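Local coordinates for protein trehalose-6-phosphate phosphatase (Candida albicans, PDB 5DXI) that is a phosphatase domain of the HAD superfamily that holds a magnesium ion, a beryllium trifluoride ion and a glycan, at residues G91-D96 against K136-T141; I66-G69 against F74-K77; Y171-M176 against I182-K187. One frame throughout, in Å; residues are numbered along the deposited sequence.

Interaction 1. Residues G91-D96 against K136-T141. With GLC (alpha-D-glucopyranose), chain C.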
loop_
_atom_site.group_PDB
_atom_site.type_symbol
_atom_site.label_atom_id
_atom_site.label_comp_id
_atom_site.label_asym_id
_atom_site.label_seq_id
_atom_site.Cartn_x
_atom_site.Cartn_y
_atom_site.Cartn_z
ATOM N N GLY A 91 -7.744 -1.175 -1.618
ATOM C CA GLY A 91 -8.764 -0.272 -1.101
ATOM C C GLY A 91 -10.206 -0.768 -1.134
ATOM O O GLY A 91 -11.121 -0.032 -0.760
ATOM N N CYS A 92 -10.424 -2.009 -1.565
ATOM C CA CYS A 92 -11.790 -2.522 -1.639
ATOM C C CYS A 92 -12.336 -2.963 -0.287
ATOM O O CYS A 92 -13.552 -2.902 -0.056
ATOM C CB CYS A 92 -11.872 -3.679 -2.635
ATOM S SG CYS A 92 -11.558 -3.142 -4.343
ATOM N N PHE A 93 -11.450 -3.380 0.619
ATOM C CA PHE A 93 -11.886 -3.925 1.912
ATOM C C PHE A 93 -11.086 -3.344 3.061
ATOM O O PHE A 93 -9.914 -3.046 2.893
ATOM C CB PHE A 93 -11.752 -5.460 1.949
ATOM C CG PHE A 93 -12.560 -6.172 0.904
ATOM C CD1 PHE A 93 -12.047 -6.387 -0.363
ATOM C CD2 PHE A 93 -13.838 -6.624 1.190
ATOM C CE1 PHE A 93 -12.801 -7.035 -1.324
ATOM C CE2 PHE A 93 -14.596 -7.273 0.232
ATOM C CZ PHE A 93 -14.079 -7.487 -1.020
ATOM N N MET A 94 -11.722 -3.189 4.222
ATOM C CA MET A 94 -11.051 -2.735 5.446
ATOM C C MET A 94 -11.454 -3.597 6.627
ATOM O O MET A 94 -12.610 -4.001 6.725
ATOM C CB MET A 94 -11.407 -1.285 5.786
ATOM C CG MET A 94 -10.761 -0.246 4.957
ATOM S SD MET A 94 -11.234 1.408 5.528
ATOM C CE MET A 94 -10.212 1.632 6.975
ATOM N N LYS A 95 -10.531 -3.846 7.548
ATOM C CA LYS A 95 -10.927 -4.500 8.787
ATOM C C LYS A 95 -10.195 -3.891 9.981
ATOM O O LYS A 95 -8.969 -4.005 10.108
ATOM C CB LYS A 95 -10.701 -6.021 8.721
ATOM C CG LYS A 95 -11.313 -6.743 9.941
ATOM C CD LYS A 95 -11.177 -8.258 9.896
ATOM C CE LYS A 95 -9.764 -8.691 10.223
ATOM N NZ LYS A 95 -9.710 -10.078 10.775
ATOM N N ASP A 96 -10.962 -3.234 10.845
ATOM C CA ASP A 96 -10.438 -2.628 12.063
ATOM C C ASP A 96 -9.784 -3.657 12.972
ATOM O O ASP A 96 -10.127 -4.847 12.940
ATOM C CB ASP A 96 -11.546 -1.908 12.827
ATOM C CG ASP A 96 -11.800 -0.511 12.300
ATOM O OD1 ASP A 96 -10.883 0.326 12.422
ATOM O OD2 ASP A 96 -12.915 -0.241 11.790
ATOM N N LYS A 136 -9.342 -12.103 -7.642
ATOM C CA LYS A 136 -9.665 -11.868 -6.246
ATOM C C LYS A 136 -11.166 -11.587 -6.177
ATOM O O LYS A 136 -11.865 -11.807 -7.160
ATOM C CB LYS A 136 -8.817 -10.727 -5.692
ATOM C CG LYS A 136 -7.310 -10.951 -5.881
ATOM C CD LYS A 136 -6.560 -9.672 -5.538
ATOM C CE LYS A 136 -5.266 -9.558 -6.299
ATOM N NZ LYS A 136 -4.532 -8.304 -5.987
ATOM N N LYS A 137 -11.665 -11.082 -5.052
ATOM C CA LYS A 137 -13.104 -10.866 -4.934
ATOM C C LYS A 137 -13.550 -9.712 -5.823
ATOM O O LYS A 137 -14.553 -9.813 -6.532
ATOM C CB LYS A 137 -13.505 -10.605 -3.482
ATOM C CG LYS A 137 -13.378 -11.815 -2.558
ATOM C CD LYS A 137 -14.616 -11.923 -1.678
ATOM C CE LYS A 137 -14.305 -12.516 -0.315
ATOM N NZ LYS A 137 -14.944 -11.684 0.759
ATOM N N VAL A 138 -12.796 -8.618 -5.806
ATOM C CA VAL A 138 -13.124 -7.487 -6.646
ATOM C C VAL A 138 -12.062 -7.299 -7.736
ATOM O O VAL A 138 -12.341 -7.476 -8.922
ATOM C CB VAL A 138 -13.256 -6.199 -5.804
ATOM C CG1 VAL A 138 -13.522 -5.007 -6.708
ATOM C CG2 VAL A 138 -14.372 -6.367 -4.778
ATOM N N ALA A 139 -10.839 -6.981 -7.320
ATOM C CA ALA A 139 -9.743 -6.745 -8.247
ATOM C C ALA A 139 -9.354 -8.011 -9.014
ATOM O O ALA A 139 -9.499 -9.117 -8.511
ATOM C CB ALA A 139 -8.544 -6.204 -7.495
ATOM N N LEU A 140 -8.862 -7.828 -10.234
ATOM C CA LEU A 140 -8.272 -8.922 -11.008
ATOM C C LEU A 140 -6.829 -8.589 -11.331
ATOM O O LEU A 140 -6.493 -7.429 -11.578
ATOM C CB LEU A 140 -9.043 -9.176 -12.304
ATOM C CG LEU A 140 -10.377 -9.909 -12.164
ATOM C CD1 LEU A 140 -11.512 -8.928 -11.965
ATOM C CD2 LEU A 140 -10.629 -10.812 -13.368
ATOM N N THR A 141 -5.976 -9.607 -11.318
ATOM C CA THR A 141 -4.552 -9.418 -11.537
ATOM C C THR A 141 -4.042 -10.343 -12.632
ATOM O O THR A 141 -4.305 -11.540 -12.606
ATOM C CB THR A 141 -3.755 -9.690 -10.242
ATOM O OG1 THR A 141 -4.250 -8.856 -9.190
ATOM C CG2 THR A 141 -2.286 -9.410 -10.448
HETATM C C1 GLC C . 1.385 -9.614 -5.072
HETATM C C2 GLC C . 0.050 -10.305 -5.315
HETATM C C3 GLC C . -0.920 -9.323 -5.981
HETATM C C4 GLC C . -1.050 -8.083 -5.114
HETATM C C5 GLC C . 0.335 -7.475 -4.910
HETATM C C6 GLC C . 0.245 -6.306 -3.948
HETATM O O1 GLC C . 2.003 -9.288 -6.317
HETATM O O2 GLC C . 0.265 -11.442 -6.146
HETATM O O3 GLC C . -2.200 -9.922 -6.116
HETATM O O4 GLC C . -1.912 -7.113 -5.744
HETATM O O5 GLC C . 1.215 -8.414 -4.316
HETATM O O6 GLC C . -0.127 -6.796 -2.654
#
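V138 meets C92 and F93 where the mixed sheet of the HAD core faces the turn joining strands 132-135 and 140-143 of the smaller antiparallel sheet. From CB outward, the valine is touched at every carbon of its side chain. CB itself lies 3.8 Å from C92 SG. CG1, anti to the backbone N (chi1 177°), reaches closer to the same sulfur, at 3.6 Å from C92 SG. CG2 branches the other way to the far end of the phenylalanine ring and sits 3.9 Å from F93 CE1, about equally near F93 CZ. K137 adds an aliphatic neighbour at the ring tip, its CB 4.0 Å from F93 CZ, the two side chains crossing at about a right angle. C92 and F93 form a classic beta bulge opposite A88, consistent with both side chains facing the turn.

The turn is closed by a bond of 3.1 Å from K136 N to A139 O, and the carboxylate of E89 accepts the backbone N-H groups of K137, V138 and A139. While V138 packs on the core, the extended chain of K136 carries its ammonium to the alpha-D-glucopyranose: NZ donates to O3 of the sugar at 2.8 Å and to O4 at 2.9 Å. The same NZ is paired with the E183 carboxylate and hydrogen-bonded to G69 O, so several acceptors fix its position.

No hydrogen bond joins the two segments directly, and the area they bury is modest, 187 Å². Thiol, ring and methyl groups meet through apolar contacts, which make few directional demands on the core-to-turn junction, whereas the directional bonds of the turn go to other partners, among them the sugar, E89 and Q114.

Interaction 2. Residues I66-G69 against F74-K77. With BEF (beryllium trifluoride ion), chain F; GLC (alpha-D-glucopyranose), chain C.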
loop_
_atom_site.group_PDB
_atom_site.type_symbol
_atom_site.label_atom_id
_atom_site.label_comp_id
_atom_site.label_asym_id
_atom_site.label_seq_id
_atom_site.Cartn_x
_atom_site.Cartn_y
_atom_site.Cartn_z
ATOM N N ILE A 66 -1.947 -2.629 7.645
ATOM C CA ILE A 66 -1.401 -3.246 6.449
ATOM C C ILE A 66 -2.377 -2.997 5.303
ATOM O O ILE A 66 -3.520 -3.451 5.346
ATOM C CB ILE A 66 -1.168 -4.759 6.619
ATOM C CG1 ILE A 66 -0.492 -5.063 7.973
ATOM C CG2 ILE A 66 -0.404 -5.314 5.423
ATOM C CD1 ILE A 66 0.831 -4.346 8.192
ATOM N N ILE A 67 -1.928 -2.246 4.303
ATOM C CA ILE A 67 -2.761 -1.831 3.185
ATOM C C ILE A 67 -2.190 -2.396 1.893
ATOM O O ILE A 67 -1.148 -1.939 1.409
ATOM C CB ILE A 67 -2.847 -0.272 3.122
ATOM C CG1 ILE A 67 -3.306 0.263 4.481
ATOM C CG2 ILE A 67 -3.758 0.181 1.996
ATOM C CD1 ILE A 67 -3.214 1.749 4.635
ATOM N N SER A 68 -2.870 -3.391 1.335
ATOM C CA SER A 68 -2.254 -4.260 0.344
ATOM C C SER A 68 -3.140 -4.492 -0.873
ATOM O O SER A 68 -4.344 -4.268 -0.818
ATOM C CB SER A 68 -1.910 -5.626 1.001
ATOM O OG SER A 68 -1.301 -6.511 0.068
ATOM N N GLY A 69 -2.536 -4.962 -1.964
ATOM C CA GLY A 69 -3.293 -5.472 -3.096
ATOM C C GLY A 69 -3.800 -6.892 -2.860
ATOM O O GLY A 69 -4.706 -7.365 -3.567
ATOM N N PHE A 74 -5.363 -14.041 2.145
ATOM C CA PHE A 74 -3.926 -13.962 2.392
ATOM C C PHE A 74 -3.621 -13.156 3.662
ATOM O O PHE A 74 -2.875 -13.606 4.535
ATOM C CB PHE A 74 -3.215 -13.331 1.184
ATOM C CG PHE A 74 -1.716 -13.374 1.277
ATOM C CD1 PHE A 74 -1.017 -14.489 0.834
ATOM C CD2 PHE A 74 -1.010 -12.310 1.819
ATOM C CE1 PHE A 74 0.364 -14.544 0.919
ATOM C CE2 PHE A 74 0.360 -12.353 1.916
ATOM C CZ PHE A 74 1.062 -13.476 1.460
ATOM N N LEU A 75 -4.217 -11.968 3.760
ATOM C CA LEU A 75 -3.954 -11.065 4.870
ATOM C C LEU A 75 -4.437 -11.650 6.190
ATOM O O LEU A 75 -3.783 -11.501 7.220
ATOM C CB LEU A 75 -4.615 -9.703 4.616
ATOM C CG LEU A 75 -4.063 -8.937 3.407
ATOM C CD1 LEU A 75 -4.891 -7.666 3.212
ATOM C CD2 LEU A 75 -2.561 -8.619 3.529
ATOM N N GLU A 76 -5.581 -12.319 6.156
ATOM C CA GLU A 76 -6.089 -12.967 7.349
ATOM C C GLU A 76 -5.089 -14.052 7.780
ATOM O O GLU A 76 -4.731 -14.156 8.954
ATOM C CB GLU A 76 -7.478 -13.556 7.083
ATOM C CG GLU A 76 -8.321 -13.794 8.324
ATOM C CD GLU A 76 -8.906 -12.514 8.883
ATOM O OE1 GLU A 76 -9.834 -11.949 8.249
ATOM O OE2 GLU A 76 -8.438 -12.073 9.957
ATOM N N LYS A 77 -4.613 -14.827 6.810
ATOM C CA LYS A 77 -3.673 -15.901 7.083
ATOM C C LYS A 77 -2.384 -15.411 7.739
ATOM O O LYS A 77 -2.003 -15.883 8.811
ATOM C CB LYS A 77 -3.337 -16.641 5.788
ATOM C CG LYS A 77 -2.357 -17.797 5.959
ATOM C CD LYS A 77 -2.019 -18.438 4.616
ATOM C CE LYS A 77 -3.077 -19.418 4.150
ATOM N NZ LYS A 77 -2.715 -20.063 2.853
HETATM BE BE BEF F . 1.420 -3.886 -1.076
HETATM F F1 BEF F . 0.138 -3.894 -2.295
HETATM F F2 BEF F . 2.418 -4.858 -2.160
HETATM F F3 BEF F . 0.893 -5.379 -0.289
HETATM C C1 GLC C . 1.385 -9.614 -5.072
HETATM C C2 GLC C . 0.050 -10.305 -5.315
HETATM C C3 GLC C . -0.920 -9.323 -5.981
HETATM C C4 GLC C . -1.050 -8.083 -5.114
HETATM C C5 GLC C . 0.335 -7.475 -4.910
HETATM C C6 GLC C . 0.245 -6.306 -3.948
HETATM O O1 GLC C . 2.003 -9.288 -6.317
HETATM O O2 GLC C . 0.265 -11.442 -6.146
HETATM O O3 GLC C . -2.200 -9.922 -6.116
HETATM O O4 GLC C . -1.912 -7.113 -5.744
HETATM O O5 GLC C . 1.215 -8.414 -4.316
HETATM O O6 GLC C . -0.127 -6.796 -2.654
#
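L75 places its CD2 methyl against S68, 4.0 Å from S68 CB, and so backs the serine whose hydroxyl faces the beryllium trifluoride ion. S68 OG lies anti to the backbone N (chi1 -180°), which carries it to F3 of the ion in a hydrogen bond modelled at 2.5 Å, so short that its exact length is doubtful. The next peptide provides a second grip: G69 N donates to F1 at 2.9 Å, with an angle of 147° at the hydrogen. That N-H also makes a weak bond to O6 of the alpha-D-glucopyranose, 3.1 Å from G69 N, so one backbone group serves both ligands.

Further out, the S68 hydroxyl is hydrogen-bonded to R70 N, while K191 NZ contacts both the ion and I67 O, linking the strand end to another wall of the pocket. Behind S68, L75 CD2 also approaches I66 CG2 at 4.4 Å, and the leucine rests on A88 of strand 85-88 as well, wedging helix 72-79 onto the sheet.

The strand 62-67, helix 72-79 and strand 85-88 form a beta-alpha-beta unit of the Rossmann-like HAD core, where S68, at the strand end, probably corresponds to the Ser/Thr of HAD motif II.

Interaction 3. Residues Y171-M176 against I182-K187. With GLC (alpha-D-glucopyranose), chain C.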
loop_
_atom_site.group_PDB
_atom_site.type_symbol
_atom_site.label_atom_id
_atom_site.label_comp_id
_atom_site.label_asym_id
_atom_site.label_seq_id
_atom_site.Cartn_x
_atom_site.Cartn_y
_atom_site.Cartn_z
ATOM N N TYR A 171 -16.321 1.524 -18.282
ATOM C CA TYR A 171 -16.523 1.491 -16.833
ATOM C C TYR A 171 -15.572 2.450 -16.149
ATOM O O TYR A 171 -14.555 2.830 -16.717
ATOM C CB TYR A 171 -16.302 0.090 -16.260
ATOM C CG TYR A 171 -17.211 -0.980 -16.801
ATOM C CD1 TYR A 171 -18.361 -1.347 -16.121
ATOM C CD2 TYR A 171 -16.909 -1.636 -17.987
ATOM C CE1 TYR A 171 -19.190 -2.328 -16.609
ATOM C CE2 TYR A 171 -17.732 -2.629 -18.485
ATOM C CZ TYR A 171 -18.872 -2.969 -17.793
ATOM O OH TYR A 171 -19.691 -3.953 -18.289
ATOM N N ASP A 172 -15.914 2.853 -14.933
ATOM C CA ASP A 172 -14.984 3.608 -14.105
ATOM C C ASP A 172 -14.067 2.644 -13.350
ATOM O O ASP A 172 -14.215 2.441 -12.143
ATOM C CB ASP A 172 -15.722 4.522 -13.138
ATOM C CG ASP A 172 -16.348 5.715 -13.832
ATOM O OD1 ASP A 172 -15.852 6.106 -14.917
ATOM O OD2 ASP A 172 -17.341 6.248 -13.298
ATOM N N VAL A 173 -13.135 2.040 -14.078
ATOM C CA VAL A 173 -12.133 1.175 -13.466
ATOM C C VAL A 173 -10.744 1.749 -13.736
ATOM O O VAL A 173 -10.530 2.479 -14.712
ATOM C CB VAL A 173 -12.202 -0.269 -13.999
ATOM C CG1 VAL A 173 -13.544 -0.896 -13.666
ATOM C CG2 VAL A 173 -11.968 -0.289 -15.497
ATOM N N GLU A 174 -9.807 1.426 -12.855
ATOM C CA GLU A 174 -8.430 1.851 -13.012
ATOM C C GLU A 174 -7.611 0.680 -13.528
ATOM O O GLU A 174 -7.730 -0.422 -13.007
ATOM C CB GLU A 174 -7.854 2.337 -11.690
ATOM C CG GLU A 174 -6.470 2.957 -11.839
ATOM C CD GLU A 174 -6.516 4.269 -12.603
ATOM O OE1 GLU A 174 -7.533 4.990 -12.477
ATOM O OE2 GLU A 174 -5.545 4.570 -13.335
ATOM N N VAL A 175 -6.799 0.912 -14.553
ATOM C CA VAL A 175 -5.903 -0.134 -15.064
ATOM C C VAL A 175 -4.479 0.149 -14.587
ATOM O O VAL A 175 -3.818 1.063 -15.089
ATOM C CB VAL A 175 -5.928 -0.234 -16.619
ATOM C CG1 VAL A 175 -4.989 -1.328 -17.102
ATOM C CG2 VAL A 175 -7.344 -0.505 -17.125
ATOM N N MET A 176 -4.015 -0.632 -13.616
ATOM C CA MET A 176 -2.756 -0.344 -12.939
ATOM C C MET A 176 -1.637 -1.255 -13.417
ATOM O O MET A 176 -1.751 -2.465 -13.313
ATOM C CB MET A 176 -2.895 -0.529 -11.424
ATOM C CG MET A 176 -3.584 0.584 -10.666
ATOM S SD MET A 176 -3.426 0.345 -8.872
ATOM C CE MET A 176 -4.343 -1.173 -8.630
ATOM N N ILE A 182 -0.588 -6.648 -14.349
ATOM C CA ILE A 182 -1.592 -5.643 -14.625
ATOM C C ILE A 182 -2.708 -5.905 -13.627
ATOM O O ILE A 182 -3.081 -7.056 -13.416
ATOM C CB ILE A 182 -2.123 -5.708 -16.066
ATOM C CG1 ILE A 182 -1.015 -5.353 -17.052
ATOM C CG2 ILE A 182 -3.272 -4.722 -16.266
ATOM C CD1 ILE A 182 -1.398 -5.600 -18.489
ATOM N N GLU A 183 -3.246 -4.877 -13.008
ATOM C CA GLU A 183 -4.342 -5.060 -12.084
ATOM C C GLU A 183 -5.463 -4.150 -12.499
ATOM O O GLU A 183 -5.219 -3.075 -12.960
ATOM C CB GLU A 183 -3.911 -4.771 -10.638
ATOM C CG GLU A 183 -2.798 -5.664 -10.099
ATOM C CD GLU A 183 -2.967 -6.051 -8.647
ATOM O OE1 GLU A 183 -4.084 -6.151 -8.179
ATOM O OE2 GLU A 183 -1.974 -6.275 -7.974
ATOM N N VAL A 184 -6.688 -4.608 -12.349
ATOM C CA VAL A 184 -7.869 -3.805 -12.637
ATOM C C VAL A 184 -8.812 -3.771 -11.437
ATOM O O VAL A 184 -9.133 -4.804 -10.852
ATOM C CB VAL A 184 -8.630 -4.340 -13.865
ATOM C CG1 VAL A 184 -9.874 -3.506 -14.120
ATOM C CG2 VAL A 184 -7.724 -4.327 -15.101
ATOM N N ARG A 185 -9.240 -2.576 -11.057
ATOM C CA ARG A 185 -10.158 -2.445 -9.949
ATOM C C ARG A 185 -10.939 -1.139 -10.113
ATOM O O ARG A 185 -10.523 -0.283 -10.892
ATOM C CB ARG A 185 -9.392 -2.496 -8.626
ATOM C CG ARG A 185 -8.436 -1.372 -8.466
ATOM C CD ARG A 185 -8.621 -0.642 -7.148
ATOM N NE ARG A 185 -7.487 0.253 -6.958
ATOM C CZ ARG A 185 -7.343 1.410 -7.588
ATOM N NH1 ARG A 185 -8.289 1.843 -8.415
ATOM N NH2 ARG A 185 -6.268 2.147 -7.373
ATOM N N PRO A 186 -12.079 -1.001 -9.396
ATOM C CA PRO A 186 -12.906 0.209 -9.488
ATOM C C PRO A 186 -12.072 1.430 -9.206
ATOM O O PRO A 186 -11.182 1.378 -8.354
ATOM C CB PRO A 186 -13.966 0.009 -8.400
ATOM C CG PRO A 186 -14.066 -1.474 -8.242
ATOM C CD PRO A 186 -12.655 -1.979 -8.452
ATOM N N LYS A 187 -12.327 2.499 -9.948
ATOM C CA LYS A 187 -11.503 3.681 -9.860
ATOM C C LYS A 187 -11.720 4.418 -8.545
ATOM O O LYS A 187 -10.811 5.081 -8.043
ATOM C CB LYS A 187 -11.763 4.605 -11.055
ATOM C CG LYS A 187 -10.741 5.716 -11.182
ATOM C CD LYS A 187 -10.650 6.271 -12.606
ATOM C CE LYS A 187 -11.781 7.220 -12.913
ATOM N NZ LYS A 187 -11.637 8.480 -12.131
HETATM C C1 GLC C . 1.385 -9.614 -5.072
HETATM C C2 GLC C . 0.050 -10.305 -5.315
HETATM C C3 GLC C . -0.920 -9.323 -5.981
HETATM C C4 GLC C . -1.050 -8.083 -5.114
HETATM C C5 GLC C . 0.335 -7.475 -4.910
HETATM C C6 GLC C . 0.245 -6.306 -3.948
HETATM O O1 GLC C . 2.003 -9.288 -6.317
HETATM O O2 GLC C . 0.265 -11.442 -6.146
HETATM O O3 GLC C . -2.200 -9.922 -6.116
HETATM O O4 GLC C . -1.912 -7.113 -5.744
HETATM O O5 GLC C . 1.215 -8.414 -4.316
HETATM O O6 GLC C . -0.127 -6.796 -2.654
#
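I182 and V175 meet in a beta hairpin formed by strands 173-178 and 181-186, with 173-178 the outermost strand of the antiparallel sheet and 181-186 next to it. I182 CG2 lies 3.9 Å from V175 CG1; the two side chains lie side by side, and both touch M160 of helix 149-165. E183 follows on the other face, bonded through its backbone to M176 in both directions, with M176 N to E183 O at 2.8 Å. Its carboxylate leads away from the partner strand: CG is anti to the carbonyl carbon (chi1 -61°), the chain bends again at chi2 (-142°), and OE2 accepts a hydrogen bond from O4 of the alpha-D-glucopyranose, modelled at 2.4 Å, a length to be treated as doubtful.

V184 returns to the face of V175 and, with V173, packs on W113 of helix 113-126. R185 is back on the side of E183 and M176. Its O receives E174 N at 2.7 Å, while the reverse bond, R185 N to E174 O, is longer at 3.3 Å. The guanidinium doubles back over the strand: NH1 comes within 3.3 Å of E174 CB and donates to P186 O, and NH2 approaches M176 SD at 3.7 Å. D239 is a long, weak ion partner of NH2.

P186 makes a non-hydrogen-bonded pair with V173, the two side chains diverging. K187 ends the pairing. Its chain crosses that of E174 at a slant, CD and CG meeting OE1 with the charged atoms not in contact, and its backbone N donates to D172 O at 2.9 Å.

From the N terminus, interaction 2 comes first, closing a short loop from strand 62-67 into helix 72-79. The chain then passes through strand 85-88 to interaction 1, whose wider loop runs from the edge region of the core sheet through helix 113-126 to the second sheet. Interaction 3 closes last, as a tight hairpin. The three are in series: none nests and none crosses. K95 and E76 form a salt bridge between interactions 1 and 2, and L140 O pairs with V184 N to join interactions 1 and 3. Interactions 2 and 3 do not touch, yet both reach the same glucose; segment 136-141 touches both of them and is one link between the core and the smaller sheet.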